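Side-chain contacts in phenol hydroxylase component phN (Pseudomonas stutzeri, PDB 3U52), which probably serves as the large oxygenase subunit of phenol hydroxylase, whose two-iron centre would activate dioxygen to hydroxylate phenols: residues A[86-90]-A[91-95]; A[276-280]-A[281-285]; A[315-318]-A[319-323]. All coordinates share one frame; numbering follows the deposited sequence.

In the fold
The three contacts run in series along the chain and are all local, each lying at one end of a helix. Contact 1 leads into helix 94-103, contact 2 finishes helix 254-283, and contact 3 turns the chain into helix 321-327. Contacts 1 and 2 adjoin, their centres about 13 Å apart, with Ser89 and Tyr93 packing on Pro285. Contact 3 is remote: its centre is about 26 Å from that of contact 2 and about 38 Å from that of contact 1, which lies on the opposite side of the chain's centre. Helix 254-283, ending in contact 2 and packing against the more exposed contact 3 nearer its start, links both regions of this largely helical subunit.

Contact 1 (A[86-90]-A[91-95]); sequences QNISD and ARYVN
Asp90 and Tyr93 are joined by the backbone: Tyr93 N donates to Asp90 O at 3.0 Å, as the chain takes up the helical phi/psi of 91-93 that leads on to helix 94-103. The carboxylate of Asp90 ties the same bend a second time. With CG anti to the backbone N (chi1 -175°), it lies beside its own carbonyl carbon, and OD1 is brought round to take the Arg92 N-H at 2.9 Å, a fairly straight bond that arrives from above the carboxylate plane. OD1 also lies 3.0 Å from Arg92 CG, close against the foot of that side chain. Farther along, Arg92 NE reaches the same oxygen at 3.4 Å, a weak bond that forms part of a salt bridge, with the guanidinium plane turned 84° from the carboxylate. The outer end of the guanidinium belongs to another partner, for NH1 pairs with Glu357. With an alanine in place of Asp90, Arg92 N would probably be left without its side-chain acceptor and NE without its nearby charge, so that the bend would be held less firmly. On the apolar flank, Ile88 stands across both Tyr93 and Val94. Its CD1 presses on Val94 CG2 at 3.4 Å, tighter than ordinary van der Waals contact, while its CG2 meets Tyr93 CD2 at 4.2 Å. The Tyr93 hydroxyl is bound to Asp219 and the Ser89 hydroxyl to Asn217, and Trp495 of helix 490-498 packs on Ile88, Asp90 and Ala91. Three residues beyond Arg92, Asn95 bonds back through ND2 to Arg92 O at 2.9 Å, joining its own backbone N on one face of that carbonyl. The bond from Arg92 N to Asp90 OD1 is that of an Asx turn, here leading from a loop into a helix.

Contact 2 (A[276-280]-A[281-285]); sequences VSMMM and DYMLP
Met279 O is where the helix changes pitch: it takes Met283 N at 2.9 Å and also a weak bond from Leu284 N at 3.3 Å. One carbonyl thus receives two successive N-H groups, the second five residues on, which is the wider pi-type turn that closes the helix. Just before it, ordinary helical bonds run from Asp281 N to Ser277 O and from Tyr282 N to Met278 O. That last oxygen has further company, since it sits 3.3 Å from Tyr282 CB and in the plane of the tyrosine ring, at its edge.

The apolar contacts join residues four and five apart. Met279 SD lies against the fork of Leu284, 3.7 Å from CD2 and 3.8 Å from CG. Its chain leaves CB with CG anti to the backbone N (chi1 -171°) and then bends at both chi2 and chi3, which curls the sulfur back toward the leucine. The other branch of Leu284, CD1, reaches the backbone of Met280, 3.8 Å from its CA. Met278 and Met283 meet more loosely by their methyl ends, CE to CE at 4.3 Å, Met283 being extended beyond CG.

The polar ends turn to other partners. Asp281 OD1 bonds to Ser332 and OD2 to Trp291 N, which gives both oxygens of this buried carboxylate a donor, while Tyr282 OH meets Tyr377 and His333.

These last two turns of helix 254-283 are buried, packed chiefly against three helices. Met278 and Met283 touch Trp336 of helix 331-342, on which the Tyr282 ring also stacks; Met279 and Met280 rest on Pro209 of helix 187-216; and Met280 packs on Trp291 and Ala294 of helix 291-310.

Contact 3 (A[315-318]-A[319-323]); sequences IRPP and KYQDV
Gln321 folds back over Pro317 and Pro318, the second of which opens the turn, and its side chain can be followed outward atom by atom. CB lies 3.5 Å from Pro318 O, and CG, placed between the backbone N and the carbonyl carbon (chi1 75°), stays beside the same oxygen at 3.6 Å. The rest of the chain is extended and crosses Pro317: CD comes 3.8 Å from Pro317 CB. Both ends of the amide lie by Pro317 CB, NE2 at 3.6 Å and OE1 at 3.8 Å; OE1 also approaches Pro318 CD and takes a hydrogen bond from Tyr299 OH of helix 291-310.

The backbone forms a type II beta turn from Pro318 to Gln321, closed by Gln321 N donating to Pro318 O at 3.2 Å. Tyr320 takes the positive phi (65°) of its third position and is also the N-cap residue of helix 321-327. Lys319 CG lies over one face of the Tyr320 ring, toward its rim and 3.7 Å above the plane. Ahead of the turn, Arg316 NH1 bonds to Pro317 O at 2.9 Å with that oxygen in the guanidinium plane, which helps fix how the group is turned.

The charges are paired off beyond the turn: Asp263 takes Arg316 NH2 and the backbone N of Lys319, and Asp438 takes Lys319 NZ and Tyr320 OH. The contact itself is therefore mostly van der Waals, with one turn bond across it, and its two basic side chains probably tolerate each other because separate acids balance them.

Contact 1 (A[86-90]-A[91-95])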
loop_
_atom_site.group_PDB
_atom_site.type_symbol
_atom_site.label_atom_id
_atom_site.label_comp_id
_atom_site.label_asym_id
_atom_site.label_seq_id
_atom_site.Cartn_x
_atom_site.Cartn_y
_atom_site.Cartn_z
ATOM N N GLN A 86 16.737 1.604 -8.538
ATOM C CA GLN A 86 17.264 2.135 -9.796
ATOM C C GLN A 86 16.896 3.592 -10.028
ATOM O O GLN A 86 17.493 4.253 -10.870
ATOM C CB GLN A 86 16.859 1.240 -10.963
ATOM C CG GLN A 86 17.327 -0.240 -10.791
ATOM C CD GLN A 86 16.944 -1.092 -11.978
ATOM O OE1 GLN A 86 16.079 -0.695 -12.777
ATOM N NE2 GLN A 86 17.550 -2.273 -12.097
ATOM N N ASN A 87 15.936 4.102 -9.260
ATOM C CA ASN A 87 15.453 5.480 -9.444
ATOM C C ASN A 87 16.021 6.517 -8.487
ATOM O O ASN A 87 15.647 7.681 -8.566
ATOM C CB ASN A 87 13.928 5.525 -9.392
ATOM C CG ASN A 87 13.289 4.649 -10.463
ATOM O OD1 ASN A 87 12.248 4.020 -10.240
ATOM N ND2 ASN A 87 13.915 4.606 -11.626
ATOM N N ILE A 88 16.960 6.126 -7.635
ATOM C CA ILE A 88 17.646 7.110 -6.811
ATOM C C ILE A 88 18.517 8.019 -7.683
ATOM O O ILE A 88 18.821 7.685 -8.834
ATOM C CB ILE A 88 18.476 6.477 -5.634
ATOM C CG1 ILE A 88 19.546 5.499 -6.141
ATOM C CG2 ILE A 88 17.537 5.836 -4.549
ATOM C CD1 ILE A 88 20.461 4.945 -5.027
ATOM N N SER A 89 18.883 9.181 -7.159
ATOM C CA SER A 89 19.658 10.186 -7.912
ATOM C C SER A 89 21.027 9.624 -8.406
ATOM O O SER A 89 21.410 9.846 -9.570
ATOM C CB SER A 89 19.853 11.435 -7.058
ATOM O OG SER A 89 20.398 11.058 -5.793
ATOM N N ASP A 90 21.718 8.887 -7.530
ATOM C CA ASP A 90 23.085 8.345 -7.780
ATOM C C ASP A 90 23.417 7.386 -6.659
ATOM O O ASP A 90 22.959 7.574 -5.527
ATOM C CB ASP A 90 24.130 9.477 -7.747
ATOM C CG ASP A 90 25.534 8.985 -8.128
ATOM O OD1 ASP A 90 26.366 8.768 -7.239
ATOM O OD2 ASP A 90 25.761 8.728 -9.326
ATOM N N ALA A 91 24.218 6.362 -6.950
ATOM C CA ALA A 91 24.565 5.360 -5.953
ATOM C C ALA A 91 25.356 5.960 -4.761
ATOM O O ALA A 91 25.365 5.339 -3.691
ATOM C CB ALA A 91 25.322 4.226 -6.562
ATOM N N ARG A 92 25.971 7.149 -4.927
ATOM C CA ARG A 92 26.643 7.821 -3.796
ATOM C C ARG A 92 25.649 7.965 -2.648
ATOM O O ARG A 92 26.023 7.921 -1.471
ATOM C CB ARG A 92 27.193 9.223 -4.143
ATOM C CG ARG A 92 28.433 9.200 -5.068
ATOM C CD ARG A 92 28.954 10.632 -5.401
ATOM N NE ARG A 92 27.875 11.475 -5.934
ATOM C CZ ARG A 92 27.914 12.808 -6.098
ATOM N NH1 ARG A 92 28.997 13.509 -5.743
ATOM N NH2 ARG A 92 26.849 13.459 -6.604
ATOM N N TYR A 93 24.374 8.170 -2.997
ATOM C CA TYR A 93 23.312 8.407 -2.001
ATOM C C TYR A 93 23.202 7.243 -1.032
ATOM O O TYR A 93 22.855 7.451 0.130
ATOM C CB TYR A 93 21.940 8.639 -2.700
ATOM C CG TYR A 93 20.751 8.553 -1.734
ATOM C CD1 TYR A 93 20.356 9.666 -0.948
ATOM C CD2 TYR A 93 20.054 7.361 -1.558
ATOM C CE1 TYR A 93 19.276 9.575 -0.066
ATOM C CE2 TYR A 93 18.989 7.258 -0.682
ATOM C CZ TYR A 93 18.592 8.348 0.043
ATOM O OH TYR A 93 17.538 8.161 0.921
ATOM N N VAL A 94 23.466 6.013 -1.483
ATOM C CA VAL A 94 23.242 4.845 -0.637
ATOM C C VAL A 94 24.192 4.876 0.612
ATOM O O VAL A 94 23.866 4.298 1.655
ATOM C CB VAL A 94 23.351 3.556 -1.419
ATOM C CG1 VAL A 94 23.077 2.303 -0.539
ATOM C CG2 VAL A 94 22.389 3.612 -2.626
ATOM N N ASN A 95 25.296 5.605 0.510
ATOM C CA ASN A 95 26.171 5.808 1.665
ATOM C C ASN A 95 25.522 6.450 2.888
ATOM O O ASN A 95 25.905 6.130 4.005
ATOM C CB ASN A 95 27.448 6.497 1.219
ATOM C CG ASN A 95 28.223 5.609 0.231
ATOM O OD1 ASN A 95 28.808 4.615 0.624
ATOM N ND2 ASN A 95 28.150 5.928 -1.049
#

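Contact 2 (A[276-280]-A[281-285])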
loop_
_atom_site.group_PDB
_atom_site.type_symbol
_atom_site.label_atom_id
_atom_site.label_comp_id
_atom_site.label_asym_id
_atom_site.label_seq_id
_atom_site.Cartn_x
_atom_site.Cartn_y
_atom_site.Cartn_z
ATOM N N VAL A 276 25.338 13.627 11.144
ATOM C CA VAL A 276 24.279 14.091 10.235
ATOM C C VAL A 276 24.701 15.331 9.424
ATOM O O VAL A 276 24.338 15.434 8.255
ATOM C CB VAL A 276 22.933 14.392 10.960
ATOM C CG1 VAL A 276 21.797 14.587 9.945
ATOM C CG2 VAL A 276 22.551 13.269 11.876
ATOM N N SER A 277 25.471 16.248 10.029
ATOM C CA SER A 277 25.965 17.397 9.296
ATOM C C SER A 277 26.733 16.989 8.059
ATOM O O SER A 277 26.554 17.553 6.980
ATOM C CB SER A 277 26.828 18.329 10.172
ATOM O OG SER A 277 28.099 17.777 10.343
ATOM N N MET A 278 27.599 15.997 8.222
ATOM C CA MET A 278 28.394 15.449 7.119
ATOM C C MET A 278 27.510 14.758 6.035
ATOM O O MET A 278 27.737 14.893 4.829
ATOM C CB MET A 278 29.395 14.448 7.716
ATOM C CG MET A 278 30.175 13.729 6.718
ATOM S SD MET A 278 31.229 12.507 7.530
ATOM C CE MET A 278 29.971 11.210 7.834
ATOM N N MET A 279 26.544 13.969 6.478
ATOM C CA MET A 279 25.577 13.307 5.581
ATOM C C MET A 279 24.862 14.279 4.664
ATOM O O MET A 279 24.824 14.105 3.421
ATOM C CB MET A 279 24.555 12.560 6.462
ATOM C CG MET A 279 23.570 11.624 5.765
ATOM S SD MET A 279 22.245 12.436 4.848
ATOM C CE MET A 279 21.033 13.137 5.907
ATOM N N MET A 280 24.233 15.281 5.266
ATOM C CA MET A 280 23.390 16.175 4.467
ATOM C C MET A 280 24.216 17.122 3.563
ATOM O O MET A 280 23.764 17.442 2.457
ATOM C CB MET A 280 22.380 16.958 5.320
ATOM C CG MET A 280 22.967 18.076 6.168
ATOM S SD MET A 280 21.755 18.713 7.357
ATOM C CE MET A 280 20.698 19.711 6.340
ATOM N N ASP A 281 25.399 17.555 4.005
ATOM C CA ASP A 281 26.193 18.465 3.170
ATOM C C ASP A 281 26.905 17.721 2.049
ATOM O O ASP A 281 27.040 18.284 0.938
ATOM C CB ASP A 281 27.230 19.242 3.988
ATOM C CG ASP A 281 26.622 20.420 4.738
ATOM O OD1 ASP A 281 27.363 21.151 5.394
ATOM O OD2 ASP A 281 25.402 20.659 4.646
ATOM N N TYR A 282 27.353 16.474 2.318
ATOM C CA TYR A 282 28.227 15.725 1.372
ATOM C C TYR A 282 27.656 14.445 0.746
ATOM O O TYR A 282 27.946 14.141 -0.427
ATOM C CB TYR A 282 29.549 15.339 2.067
ATOM C CG TYR A 282 30.476 16.513 2.262
ATOM C CD1 TYR A 282 30.368 17.355 3.389
ATOM C CD2 TYR A 282 31.446 16.800 1.313
ATOM C CE1 TYR A 282 31.189 18.468 3.555
ATOM C CE2 TYR A 282 32.303 17.908 1.460
ATOM C CZ TYR A 282 32.178 18.720 2.577
ATOM O OH TYR A 282 33.034 19.788 2.673
ATOM N N MET A 283 26.905 13.661 1.523
ATOM C CA MET A 283 26.476 12.368 1.025
ATOM C C MET A 283 25.225 12.411 0.129
ATOM O O MET A 283 24.963 11.439 -0.590
ATOM C CB MET A 283 26.306 11.351 2.143
ATOM C CG MET A 283 27.585 11.053 2.954
ATOM S SD MET A 283 27.101 9.702 4.025
ATOM C CE MET A 283 28.613 8.908 4.429
ATOM N N LEU A 284 24.472 13.507 0.171
ATOM C CA LEU A 284 23.276 13.629 -0.677
ATOM C C LEU A 284 23.618 14.278 -2.036
ATOM O O LEU A 284 24.095 15.412 -2.056
ATOM C CB LEU A 284 22.175 14.434 0.040
ATOM C CG LEU A 284 21.705 13.963 1.428
ATOM C CD1 LEU A 284 20.750 14.984 2.038
ATOM C CD2 LEU A 284 21.056 12.566 1.358
ATOM N N PRO A 285 23.429 13.535 -3.159
ATOM C CA PRO A 285 23.636 14.115 -4.494
ATOM C C PRO A 285 22.807 15.385 -4.739
ATOM O O PRO A 285 23.380 16.410 -5.169
ATOM C CB PRO A 285 23.237 12.965 -5.446
ATOM C CG PRO A 285 23.592 11.722 -4.670
ATOM C CD PRO A 285 23.171 12.066 -3.239
#

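Contact 3 (A[315-318]-A[319-323])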
loop_
_atom_site.group_PDB
_atom_site.type_symbol
_atom_site.label_atom_id
_atom_site.label_comp_id
_atom_site.label_asym_id
_atom_site.label_seq_id
_atom_site.Cartn_x
_atom_site.Cartn_y
_atom_site.Cartn_z
ATOM N N ILE A 315 15.531 28.030 34.375
ATOM C CA ILE A 315 16.439 27.267 33.479
ATOM C C ILE A 315 17.154 28.233 32.506
ATOM O O ILE A 315 16.541 29.162 32.010
ATOM C CB ILE A 315 15.647 26.151 32.693
ATOM C CG1 ILE A 315 15.213 25.013 33.624
ATOM C CG2 ILE A 315 16.389 25.650 31.420
ATOM C CD1 ILE A 315 16.340 24.190 34.241
ATOM N N ARG A 316 18.449 28.077 32.282
ATOM C CA ARG A 316 19.138 28.909 31.259
ATOM C C ARG A 316 19.465 28.026 30.037
ATOM O O ARG A 316 19.393 26.801 30.129
ATOM C CB ARG A 316 20.414 29.547 31.817
ATOM C CG ARG A 316 21.349 28.513 32.434
ATOM C CD ARG A 316 22.815 28.883 32.507
ATOM N NE ARG A 316 23.560 27.822 33.187
ATOM C CZ ARG A 316 23.953 26.686 32.599
ATOM N NH1 ARG A 316 23.694 26.474 31.311
ATOM N NH2 ARG A 316 24.604 25.763 33.289
ATOM N N PRO A 317 19.799 28.652 28.883
ATOM C CA PRO A 317 20.139 27.824 27.705
ATOM C C PRO A 317 21.372 26.954 27.987
ATOM O O PRO A 317 22.206 27.278 28.904
ATOM C CB PRO A 317 20.395 28.857 26.582
ATOM C CG PRO A 317 19.909 30.185 27.113
ATOM C CD PRO A 317 19.864 30.118 28.608
ATOM N N PRO A 318 21.541 25.849 27.222
ATOM C CA PRO A 318 22.695 24.969 27.511
ATOM C C PRO A 318 24.074 25.647 27.438
ATOM O O PRO A 318 24.332 26.517 26.588
ATOM C CB PRO A 318 22.594 23.851 26.434
ATOM C CG PRO A 318 21.218 23.953 25.920
ATOM C CD PRO A 318 20.731 25.350 26.083
ATOM N N LYS A 319 24.940 25.240 28.351
ATOM C CA LYS A 319 26.345 25.678 28.380
ATOM C C LYS A 319 27.041 25.320 27.053
ATOM O O LYS A 319 26.812 24.239 26.492
ATOM C CB LYS A 319 26.990 24.962 29.581
ATOM C CG LYS A 319 28.349 25.395 29.983
ATOM C CD LYS A 319 28.675 24.823 31.353
ATOM C CE LYS A 319 28.709 23.317 31.303
ATOM N NZ LYS A 319 29.321 22.734 32.525
ATOM N N TYR A 320 27.880 26.229 26.542
ATOM C CA TYR A 320 28.553 26.072 25.237
ATOM C C TYR A 320 27.624 26.065 24.010
ATOM O O TYR A 320 28.093 25.717 22.946
ATOM C CB TYR A 320 29.530 24.851 25.148
ATOM C CG TYR A 320 30.467 24.769 26.329
ATOM C CD1 TYR A 320 30.374 23.727 27.245
ATOM C CD2 TYR A 320 31.401 25.770 26.562
ATOM C CE1 TYR A 320 31.190 23.702 28.371
ATOM C CE2 TYR A 320 32.229 25.733 27.660
ATOM C CZ TYR A 320 32.119 24.719 28.558
ATOM O OH TYR A 320 32.977 24.717 29.647
ATOM N N GLN A 321 26.359 26.468 24.117
ATOM C CA GLN A 321 25.553 26.480 22.893
ATOM C C GLN A 321 26.182 27.455 21.888
ATOM O O GLN A 321 26.110 27.198 20.706
ATOM C CB GLN A 321 24.059 26.783 23.134
ATOM C CG GLN A 321 23.774 28.227 23.434
ATOM C CD GLN A 321 22.313 28.602 23.342
ATOM O OE1 GLN A 321 21.434 27.775 23.079
ATOM N NE2 GLN A 321 22.041 29.872 23.577
ATOM N N ASP A 322 26.842 28.532 22.364
ATOM C CA ASP A 322 27.596 29.458 21.470
ATOM C C ASP A 322 28.707 28.824 20.644
ATOM O O ASP A 322 28.960 29.225 19.507
ATOM C CB ASP A 322 28.201 30.660 22.223
ATOM C CG ASP A 322 29.083 30.257 23.473
ATOM O OD1 ASP A 322 28.592 29.593 24.485
ATOM O OD2 ASP A 322 30.279 30.688 23.474
ATOM N N VAL A 323 29.404 27.872 21.256
ATOM C CA VAL A 323 30.468 27.143 20.590
ATOM C C VAL A 323 29.823 26.320 19.463
ATOM O O VAL A 323 30.377 26.234 18.374
ATOM C CB VAL A 323 31.246 26.245 21.600
ATOM C CG1 VAL A 323 32.242 25.411 20.895
ATOM C CG2 VAL A 323 31.952 27.081 22.690
#